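Local coordinates for protein putative translation initiation inhibitor (Salmonella typhimurium, PDB 3GTZ) that is of unknown function but belongs to the RutC (YjgF-like) family and may inhibit initiation of translation, at residues Val6-Glu11 and Val17-Asn22; Asn43-Ile48 and Lys80-Trp85; Ala35-Gln40 and Lys72-Ala77; Ala99-Met102 and Val108-Lys111. All coordinates share one frame; numbering follows the deposited sequence.

Contact 1. Residues Val6-Glu11 and Val17-Asn22; sequences VRIDAE and VVIYNN
Ile8 lays its CB beside the branch point of Val17, the two CB atoms 3.7 Å apart and the two side chains rising together from the same face of the hairpin. Because CG1 of Ile8 is anti to its carbonyl carbon (chi1 -51°), the longer branch leans over the space between Val17 and Ile19: Ile8 CG1 is 3.9 Å from Val17 CB and 4.2 Å from Ile19 CD1. Val6 and Ile19 flank each other on the same face, CB to CB 4.2 Å. Beta-branched residues suit these places, since they fill the width between paired strands without long, flexible tails.

The backbones form a beta hairpin at the end of the mixed sheet, with strand 6-10 outermost within the chain. Val6 and Ile19 make one hydrogen-bonded antiparallel pair, Val6 N reaching Ile19 O at 3.0 Å with an almost straight N-H...O angle of 177°, and Ile19 N answering to Val6 O. Ile8 and Val17 make the next such pair; there Ile8 N meets Val17 O at 2.9 Å, right where the chain turns a corner at Ile8 and Asp9. Leu24 of strand 23-28 packs on Val17 and Ile19, and Gln55 lies against Ile8 and Ile19.

On the other face Arg7 and Val18 form the non-hydrogen-bonded pair. The extended chain of Arg7 runs alongside Val18, its NH1 3.9 Å from Val18 CG2, before the guanidinium leaves the hairpin and NH1 hydrogen-bonds to Ile62 O of the second subunit.

Contact 2. Residues Asn43-Ile48 and Lys80-Trp85; sequences NTLAQI and KAWDAW
The indole of Trp85 has one face covered by Leu45, whose CD2 stands 3.7 Å above the ring plane and over its centre. The CB methylene of the same leucine serves the pyrrole end: Leu45 CB lies 3.7 Å from the centroid of the five-membered ring of Trp85 and only 12° off its normal, a CH-pi contact. At the edge of this indole, in its plane, is the carbonyl O of Trp82. The Trp82 ring in turn carries CZ3 of Trp85 over one face, displaced toward its rim, and meets Leu45 CD2 obliquely, with Trp82 CE3 4.3 Å from that methyl.

Leucine suits the place because its fork spreads two methyls across a broad flat surface: while CD2 lies over the benzene part, CD1 also rests against the backbone of the opposite helix, 3.9 Å from Ala81 O. With CG anti to its backbone N (chi1 161°), Trp85 swings its ring back over Leu45, and a hydrogen bond from its NE1 to Asp49 OD1 helps fix the ring's rotation.

The short helical segments pass 10.2 Å apart at 39°, and Ala81, small, faces Phe38, Thr41 and Ala42 of helix 37-54. Beneath the helices, Leu45 and Ile48 settle on Ile110 of strand 108-115, while Trp82 covers Ala65 and Ile67 of strand 62-69.

Contact 3. Residues Ala35-Gln40 and Lys72-Ala77; sequences ADAFEQ and KADFAA
Ala37 presses its methyl onto the flat of the Asp74 carboxylate. The closest pair is Ala37 CB to Asp74 CG, 3.4 Å, and the same methyl is 3.7 Å from both Asp74 OD1 and Asp74 OD2, as expected of a carbon placed above the middle of the group. The carboxylate thus offers its flat face to the alanine, and Lys107 packs against both residues.

Next to this, the methyl of Ala77 meets two carbons, Ala37 CB and Phe38 CB, each 4.2 Å away. Phe38 places CG anti to its backbone N (chi1 174°), and its ring comes up to Ala77 by an edge, CD1 lying 3.5 Å from Ala77 O, near the plane of the ring. The slightly positive rim of an aromatic ring suits a carbonyl oxygen there. Lys80, one turn further along, makes a cation-pi contact with the same ring.

The small side chains of Ala37 and Ala77 suit close backbones: the CA atoms of Phe38 and Ala77 are 4.8 Å apart. Asp36 sits at the N-cap of helix 37-54, its OD2 accepting from Glu39 N at 2.9 Å with an angle of 169°, and so satisfies an amide of the first turn, where a negative charge probably also favours the helix end.

This contact joins the N-terminal ends of helices 37-54 and 75-85, and two helices laid on a mixed sheet are consistent with the alpha/beta fold of the YjgF-like family.

Contact 4. Residues Ala99-Met102 and Val108-Lys111; sequences AGLM and VEIK
Leu101 has CG anti to its carbonyl carbon, beside the backbone N (chi1 -87°), and this turns its branched end to strand 108-115. Glu109 places CG anti to the backbone N (chi1 -175°) and then runs on extended, so that its carboxylate comes up alongside the leucine. The two side chains run antiparallel past one another, and the closest approach is Leu101 CG to Glu109 OE2, 4.0 Å. One of the leucine's methyls finds the backbone: Leu101 CD2 is 4.1 Å from Val108 N. The second torsion of Leu101, 22°, leaves CD1 nearly eclipsed with CA, an unusual shape that is best read with caution at this resolution.

Both contacts are loose van der Waals touches, and the backbones stay well apart, the nearest CA atoms, those of Leu101 and Glu109, being 7.9 Å from each other. The short, weakly bonded strand 100-101 is therefore not a direct sheet neighbour of 108-111. Its partner lies across the subunit boundary, where Gly100 joins an antiparallel ladder with a strand of the second subunit; within the chain, strand 108-115 is bordered by 23-28 and 62-69.

Leucine suits this position because its bulk also rests on Phe68 and Tyr106. Glu109, buried beside it, packs on Thr27 and Val29 of its own chain and on Cys95 of the second subunit. The apolar flank of Leu101 beside a buried carboxylate implies that, toward 99-102, packing rather than a polar bond meets the acid, at a subunit boundary; in relatives such boundaries form ligand clefts, and this one is probably comparable.

Overall arrangement
Contacts 2 and 3 are successive stations along the same two helices, 37-54 and 75-85, with centres 11 Å apart; they touch where Phe38 CE1 of one meets Ala81 N of the other at 3.5 Å. Strand 108-111 of contact 4 lies in the sheet beneath: Ile110 packs against Ile48 and Leu45 of contact 2, and Val108 against Gln40 of contact 3. Contact 1, the hairpin, is remote, its centre 22 Å from that of contact 2, on the opposite side of the chain's centre. All four reach other subunits of the trimer. A glycerol, probably from crystallisation, hydrogen-bonds to Asn21 of contact 1, whereas contact 4 borders the inter-subunit region likely to hold any family pocket.

Contact 1. Residues Val6-Glu11 and Val17-Asn22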
# COMPACT_ATOMS: atom_id res chain seq x y z
N VAL A 6 -4.79 -13.58 -13.33
CA VAL A 6 -3.74 -14.54 -13.56
C VAL A 6 -2.86 -14.48 -12.33
O VAL A 6 -2.52 -13.41 -11.86
CB VAL A 6 -2.92 -14.23 -14.83
CG1 VAL A 6 -1.72 -15.23 -14.98
CG2 VAL A 6 -3.80 -14.24 -16.14
N ARG A 7 -2.51 -15.65 -11.80
CA ARG A 7 -1.69 -15.79 -10.62
C ARG A 7 -0.45 -16.62 -10.96
O ARG A 7 -0.59 -17.73 -11.42
CB ARG A 7 -2.51 -16.46 -9.50
CG ARG A 7 -3.82 -15.73 -9.18
CD ARG A 7 -4.45 -16.09 -7.85
NE ARG A 7 -5.80 -15.53 -7.71
CZ ARG A 7 -6.12 -14.49 -6.93
NH1 ARG A 7 -5.21 -13.88 -6.18
NH2 ARG A 7 -7.37 -14.05 -6.88
N ILE A 8 0.74 -16.09 -10.71
CA ILE A 8 1.98 -16.80 -10.95
C ILE A 8 2.51 -17.37 -9.64
O ILE A 8 2.58 -16.67 -8.63
CB ILE A 8 3.05 -15.87 -11.51
CG1 ILE A 8 2.50 -15.08 -12.72
CG2 ILE A 8 4.34 -16.66 -11.84
CD1 ILE A 8 2.06 -15.96 -13.87
N ASP A 9 2.90 -18.65 -9.69
CA ASP A 9 3.32 -19.41 -8.51
C ASP A 9 2.24 -19.31 -7.45
O ASP A 9 2.44 -18.82 -6.34
CB ASP A 9 4.72 -18.99 -7.99
N ALA A 10 1.06 -19.77 -7.84
CA ALA A 10 -0.11 -19.77 -6.98
C ALA A 10 0.04 -20.95 -6.04
O ALA A 10 -0.05 -22.08 -6.48
CB ALA A 10 -1.43 -19.90 -7.81
N GLU A 11 0.29 -20.64 -4.77
CA GLU A 11 0.50 -21.62 -3.71
C GLU A 11 -0.71 -21.70 -2.76
O GLU A 11 -1.70 -20.96 -2.88
CB GLU A 11 1.74 -21.23 -2.90
CG GLU A 11 3.02 -21.05 -3.70
CD GLU A 11 3.70 -22.37 -4.07
OE1 GLU A 11 4.89 -22.52 -3.73
OE2 GLU A 11 3.05 -23.24 -4.69
N VAL A 17 2.86 -13.63 -7.76
CA VAL A 17 2.53 -12.51 -8.64
C VAL A 17 1.05 -12.54 -9.04
O VAL A 17 0.52 -13.59 -9.30
CB VAL A 17 3.41 -12.52 -9.92
CG1 VAL A 17 3.39 -11.18 -10.59
CG2 VAL A 17 4.85 -12.92 -9.57
N VAL A 18 0.38 -11.40 -9.06
CA VAL A 18 -0.97 -11.34 -9.55
C VAL A 18 -1.07 -10.33 -10.67
O VAL A 18 -0.48 -9.28 -10.60
CB VAL A 18 -1.93 -10.92 -8.44
CG1 VAL A 18 -3.32 -10.68 -9.03
CG2 VAL A 18 -1.96 -12.01 -7.35
N ILE A 19 -1.83 -10.65 -11.71
CA ILE A 19 -1.96 -9.80 -12.88
C ILE A 19 -3.43 -9.64 -13.17
O ILE A 19 -4.14 -10.62 -13.31
CB ILE A 19 -1.28 -10.41 -14.08
CG1 ILE A 19 0.23 -10.57 -13.82
CG2 ILE A 19 -1.49 -9.51 -15.30
CD1 ILE A 19 0.88 -11.67 -14.62
N TYR A 20 -3.89 -8.40 -13.26
CA TYR A 20 -5.28 -8.11 -13.52
C TYR A 20 -5.40 -6.73 -14.10
O TYR A 20 -4.70 -5.81 -13.67
CB TYR A 20 -6.11 -8.20 -12.22
CG TYR A 20 -7.59 -7.77 -12.32
CD1 TYR A 20 -8.56 -8.61 -12.84
CD2 TYR A 20 -8.04 -6.54 -11.81
CE1 TYR A 20 -9.91 -8.24 -12.87
CE2 TYR A 20 -9.39 -6.16 -11.87
CZ TYR A 20 -10.31 -7.01 -12.39
OH TYR A 20 -11.65 -6.67 -12.44
N ASN A 21 -6.32 -6.57 -15.05
CA ASN A 21 -6.62 -5.27 -15.64
C ASN A 21 -5.34 -4.54 -16.08
O ASN A 21 -5.13 -3.40 -15.74
CB ASN A 21 -7.37 -4.45 -14.60
CG ASN A 21 -8.06 -3.27 -15.18
OD1 ASN A 21 -8.30 -3.22 -16.37
ND2 ASN A 21 -8.39 -2.32 -14.36
N ASN A 22 -4.45 -5.26 -16.77
CA ASN A 22 -3.19 -4.72 -17.28
C ASN A 22 -2.28 -4.17 -16.20
O ASN A 22 -1.49 -3.26 -16.45
CB ASN A 22 -3.46 -3.67 -18.37
CG ASN A 22 -4.45 -4.18 -19.41
OD1 ASN A 22 -5.55 -3.66 -19.54
ND2 ASN A 22 -4.08 -5.24 -20.09

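Contact 2. Residues Asn43-Ile48 and Lys80-Trp85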
# COMPACT_ATOMS: atom_id res chain seq x y z
N ASN A 43 19.61 -7.43 -4.69
CA ASN A 43 19.11 -8.76 -5.03
C ASN A 43 17.59 -8.73 -5.23
O ASN A 43 17.08 -9.38 -6.13
CB ASN A 43 19.49 -9.70 -3.90
CG ASN A 43 19.46 -11.17 -4.28
OD1 ASN A 43 18.56 -11.64 -4.94
ND2 ASN A 43 20.45 -11.92 -3.79
N THR A 44 16.88 -7.96 -4.42
CA THR A 44 15.45 -7.93 -4.54
C THR A 44 15.04 -7.18 -5.78
O THR A 44 14.08 -7.57 -6.44
CB THR A 44 14.75 -7.36 -3.32
OG1 THR A 44 15.27 -8.01 -2.17
CG2 THR A 44 13.23 -7.64 -3.38
N LEU A 45 15.76 -6.13 -6.14
CA LEU A 45 15.49 -5.44 -7.38
C LEU A 45 15.76 -6.33 -8.58
O LEU A 45 15.05 -6.25 -9.56
CB LEU A 45 16.31 -4.18 -7.44
CG LEU A 45 15.93 -3.13 -6.39
CD1 LEU A 45 16.95 -2.02 -6.44
CD2 LEU A 45 14.58 -2.59 -6.69
N ALA A 46 16.79 -7.20 -8.50
CA ALA A 46 17.05 -8.22 -9.56
C ALA A 46 15.92 -9.22 -9.70
O ALA A 46 15.59 -9.57 -10.83
CB ALA A 46 18.36 -8.97 -9.35
N GLN A 47 15.31 -9.65 -8.59
CA GLN A 47 14.12 -10.56 -8.64
C GLN A 47 12.90 -9.91 -9.30
O GLN A 47 12.19 -10.54 -10.09
CB GLN A 47 13.65 -11.01 -7.27
CG GLN A 47 14.57 -11.94 -6.49
CD GLN A 47 14.11 -12.07 -4.99
OE1 GLN A 47 12.97 -12.49 -4.70
NE2 GLN A 47 14.99 -11.65 -4.05
N ILE A 48 12.67 -8.66 -8.94
CA ILE A 48 11.61 -7.87 -9.51
C ILE A 48 11.74 -7.81 -11.04
O ILE A 48 10.77 -8.14 -11.74
CB ILE A 48 11.57 -6.47 -8.91
CG1 ILE A 48 11.11 -6.53 -7.45
CG2 ILE A 48 10.63 -5.60 -9.75
CD1 ILE A 48 11.15 -5.20 -6.72
N LYS A 80 21.62 3.37 -2.35
CA LYS A 80 22.75 3.06 -3.19
C LYS A 80 22.35 1.94 -4.15
O LYS A 80 22.61 2.06 -5.32
CB LYS A 80 23.90 2.63 -2.32
CG LYS A 80 25.27 2.50 -2.95
CD LYS A 80 26.07 1.46 -2.13
CE LYS A 80 27.51 1.82 -1.96
NZ LYS A 80 28.21 0.67 -1.30
N ALA A 81 21.69 0.88 -3.67
CA ALA A 81 21.21 -0.19 -4.57
C ALA A 81 20.16 0.33 -5.53
O ALA A 81 20.23 0.12 -6.72
CB ALA A 81 20.66 -1.34 -3.77
N TRP A 82 19.19 1.05 -5.02
CA TRP A 82 18.16 1.64 -5.88
C TRP A 82 18.81 2.49 -6.96
O TRP A 82 18.44 2.38 -8.13
CB TRP A 82 17.22 2.50 -5.05
CG TRP A 82 16.17 3.20 -5.82
CD1 TRP A 82 16.28 4.40 -6.42
CD2 TRP A 82 14.83 2.75 -6.07
NE1 TRP A 82 15.12 4.74 -7.04
CE2 TRP A 82 14.20 3.75 -6.82
CE3 TRP A 82 14.11 1.61 -5.72
CZ2 TRP A 82 12.89 3.66 -7.25
CZ3 TRP A 82 12.80 1.51 -6.13
CH2 TRP A 82 12.20 2.52 -6.90
N ASP A 83 19.76 3.32 -6.57
CA ASP A 83 20.36 4.26 -7.50
C ASP A 83 21.18 3.60 -8.61
O ASP A 83 21.30 4.14 -9.69
CB ASP A 83 21.24 5.29 -6.77
CG ASP A 83 20.42 6.29 -5.97
OD1 ASP A 83 19.18 6.38 -6.15
OD2 ASP A 83 21.06 6.97 -5.13
N ALA A 84 21.71 2.41 -8.34
CA ALA A 84 22.50 1.67 -9.31
C ALA A 84 21.60 0.98 -10.35
O ALA A 84 22.05 0.68 -11.46
CB ALA A 84 23.36 0.68 -8.60
N TRP A 85 20.32 0.81 -10.00
CA TRP A 85 19.33 0.03 -10.76
C TRP A 85 18.31 0.87 -11.48
O TRP A 85 17.98 0.58 -12.61
CB TRP A 85 18.63 -0.90 -9.78
CG TRP A 85 17.31 -1.47 -10.19
CD1 TRP A 85 17.10 -2.70 -10.74
CD2 TRP A 85 16.01 -0.92 -9.96
NE1 TRP A 85 15.75 -2.92 -10.93
CE2 TRP A 85 15.05 -1.85 -10.46
CE3 TRP A 85 15.55 0.27 -9.41
CZ2 TRP A 85 13.67 -1.62 -10.44
CZ3 TRP A 85 14.14 0.52 -9.39
CH2 TRP A 85 13.24 -0.43 -9.91

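Contact 3. Residues Ala35-Gln40 and Lys72-Ala77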
# COMPACT_ATOMS: atom_id res chain seq x y z
N ALA A 35 22.84 -11.73 4.29
CA ALA A 35 23.37 -10.58 3.58
C ALA A 35 22.94 -9.30 4.27
O ALA A 35 21.89 -9.27 4.93
CB ALA A 35 22.91 -10.60 2.15
N ASP A 36 23.77 -8.27 4.14
CA ASP A 36 23.47 -6.93 4.56
C ASP A 36 22.38 -6.27 3.68
O ASP A 36 21.92 -6.86 2.72
CB ASP A 36 24.76 -6.09 4.57
CG ASP A 36 25.41 -5.90 3.16
OD1 ASP A 36 26.61 -5.52 3.09
OD2 ASP A 36 24.73 -6.12 2.11
N ALA A 37 21.99 -5.05 4.02
CA ALA A 37 20.85 -4.41 3.36
C ALA A 37 21.14 -4.04 1.92
O ALA A 37 20.20 -4.01 1.12
CB ALA A 37 20.39 -3.16 4.13
N PHE A 38 22.41 -3.71 1.60
CA PHE A 38 22.76 -3.39 0.22
C PHE A 38 22.58 -4.61 -0.67
O PHE A 38 21.91 -4.54 -1.70
CB PHE A 38 24.18 -2.85 0.04
CG PHE A 38 24.54 -2.66 -1.40
CD1 PHE A 38 24.05 -1.57 -2.11
CD2 PHE A 38 25.27 -3.63 -2.08
CE1 PHE A 38 24.33 -1.42 -3.44
CE2 PHE A 38 25.53 -3.50 -3.41
CZ PHE A 38 25.05 -2.38 -4.11
N GLU A 39 23.12 -5.74 -0.26
CA GLU A 39 22.91 -6.97 -1.01
C GLU A 39 21.43 -7.32 -1.10
O GLU A 39 20.95 -7.65 -2.18
CB GLU A 39 23.68 -8.12 -0.42
CG GLU A 39 23.61 -9.40 -1.24
CD GLU A 39 24.63 -10.43 -0.82
OE1 GLU A 39 25.59 -10.09 -0.09
OE2 GLU A 39 24.50 -11.59 -1.22
N GLN A 40 20.70 -7.23 0.01
CA GLN A 40 19.30 -7.66 0.02
C GLN A 40 18.47 -6.77 -0.89
O GLN A 40 17.63 -7.27 -1.65
CB GLN A 40 18.73 -7.68 1.44
CG GLN A 40 19.14 -8.92 2.28
CD GLN A 40 18.30 -9.13 3.53
OE1 GLN A 40 17.46 -8.32 3.85
NE2 GLN A 40 18.51 -10.24 4.23
N LYS A 72 16.39 2.04 10.35
CA LYS A 72 16.54 3.35 9.78
C LYS A 72 17.99 3.56 9.34
O LYS A 72 18.26 4.39 8.46
CB LYS A 72 16.15 4.40 10.85
CG LYS A 72 15.21 5.52 10.39
CD LYS A 72 14.21 5.96 11.51
CE LYS A 72 13.89 7.46 11.45
NZ LYS A 72 12.95 7.87 12.53
N ALA A 73 18.91 2.83 9.97
CA ALA A 73 20.34 2.86 9.62
C ALA A 73 20.66 2.27 8.21
O ALA A 73 21.77 2.44 7.69
CB ALA A 73 21.17 2.11 10.71
N ASP A 74 19.69 1.57 7.62
CA ASP A 74 19.87 0.93 6.32
C ASP A 74 19.40 1.79 5.15
O ASP A 74 19.59 1.40 4.03
CB ASP A 74 19.19 -0.44 6.30
CG ASP A 74 19.98 -1.48 7.07
OD1 ASP A 74 21.22 -1.31 7.17
OD2 ASP A 74 19.38 -2.46 7.57
N PHE A 75 18.83 2.96 5.42
CA PHE A 75 18.39 3.88 4.34
C PHE A 75 19.46 4.13 3.24
O PHE A 75 19.14 4.13 2.04
CB PHE A 75 17.96 5.25 4.91
CG PHE A 75 16.56 5.29 5.49
CD1 PHE A 75 15.47 4.76 4.83
CD2 PHE A 75 16.31 5.96 6.70
CE1 PHE A 75 14.16 4.86 5.37
CE2 PHE A 75 15.00 6.05 7.24
CZ PHE A 75 13.94 5.49 6.57
N ALA A 76 20.71 4.36 3.63
CA ALA A 76 21.74 4.74 2.66
C ALA A 76 22.12 3.54 1.83
O ALA A 76 22.34 3.66 0.64
CB ALA A 76 23.02 5.35 3.36
N ALA A 77 22.21 2.38 2.46
CA ALA A 77 22.53 1.16 1.74
C ALA A 77 21.47 0.83 0.69
O ALA A 77 21.82 0.49 -0.42
CB ALA A 77 22.72 0.05 2.67

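Contact 4. Residues Ala99-Met102 and Val108-Lys111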
# COMPACT_ATOMS: atom_id res chain seq x y z
N ALA A 99 9.75 -0.23 9.24
CA ALA A 99 8.70 -0.97 9.90
C ALA A 99 9.21 -2.34 10.31
O ALA A 99 10.31 -2.75 9.92
CB ALA A 99 7.51 -1.10 8.98
N GLY A 100 8.44 -3.05 11.12
CA GLY A 100 8.80 -4.40 11.51
C GLY A 100 8.42 -5.37 10.41
O GLY A 100 7.34 -5.30 9.86
N LEU A 101 9.31 -6.30 10.12
CA LEU A 101 9.15 -7.22 9.02
C LEU A 101 8.96 -8.63 9.59
O LEU A 101 9.38 -8.90 10.72
CB LEU A 101 10.37 -7.13 8.13
CG LEU A 101 10.44 -6.09 7.01
CD1 LEU A 101 9.53 -4.85 7.14
CD2 LEU A 101 11.92 -5.69 6.80
N MET A 102 8.34 -9.51 8.82
CA MET A 102 7.99 -10.83 9.34
C MET A 102 9.22 -11.65 9.77
O MET A 102 9.20 -12.24 10.85
CB MET A 102 7.10 -11.62 8.36
CG MET A 102 6.82 -13.08 8.80
SD MET A 102 5.07 -13.64 8.72
CE MET A 102 5.26 -14.89 10.02
N VAL A 108 15.11 -5.56 4.30
CA VAL A 108 14.31 -4.83 3.31
C VAL A 108 13.22 -5.73 2.73
O VAL A 108 13.34 -6.96 2.72
CB VAL A 108 15.21 -4.28 2.19
CG1 VAL A 108 15.99 -5.40 1.54
CG2 VAL A 108 14.40 -3.57 1.17
N GLU A 109 12.15 -5.09 2.26
CA GLU A 109 11.10 -5.75 1.50
C GLU A 109 10.52 -4.69 0.54
O GLU A 109 10.57 -3.49 0.84
CB GLU A 109 10.08 -6.23 2.51
CG GLU A 109 8.94 -7.03 2.04
CD GLU A 109 8.22 -7.69 3.24
OE1 GLU A 109 6.97 -7.55 3.34
OE2 GLU A 109 8.92 -8.30 4.10
N ILE A 110 10.03 -5.10 -0.63
CA ILE A 110 9.68 -4.10 -1.65
C ILE A 110 8.40 -4.45 -2.41
O ILE A 110 8.36 -5.45 -3.12
CB ILE A 110 10.82 -3.92 -2.69
CG1 ILE A 110 12.16 -3.54 -2.01
CG2 ILE A 110 10.44 -2.86 -3.69
CD1 ILE A 110 13.33 -3.37 -2.98
N LYS A 111 7.36 -3.65 -2.27
CA LYS A 111 6.12 -3.93 -2.97
C LYS A 111 6.04 -3.03 -4.19
O LYS A 111 6.39 -1.86 -4.17
CB LYS A 111 4.89 -3.84 -2.00
CG LYS A 111 3.86 -2.82 -2.29
CD LYS A 111 2.63 -2.90 -1.31
CE LYS A 111 1.26 -2.62 -2.06
NZ LYS A 111 1.23 -1.43 -3.07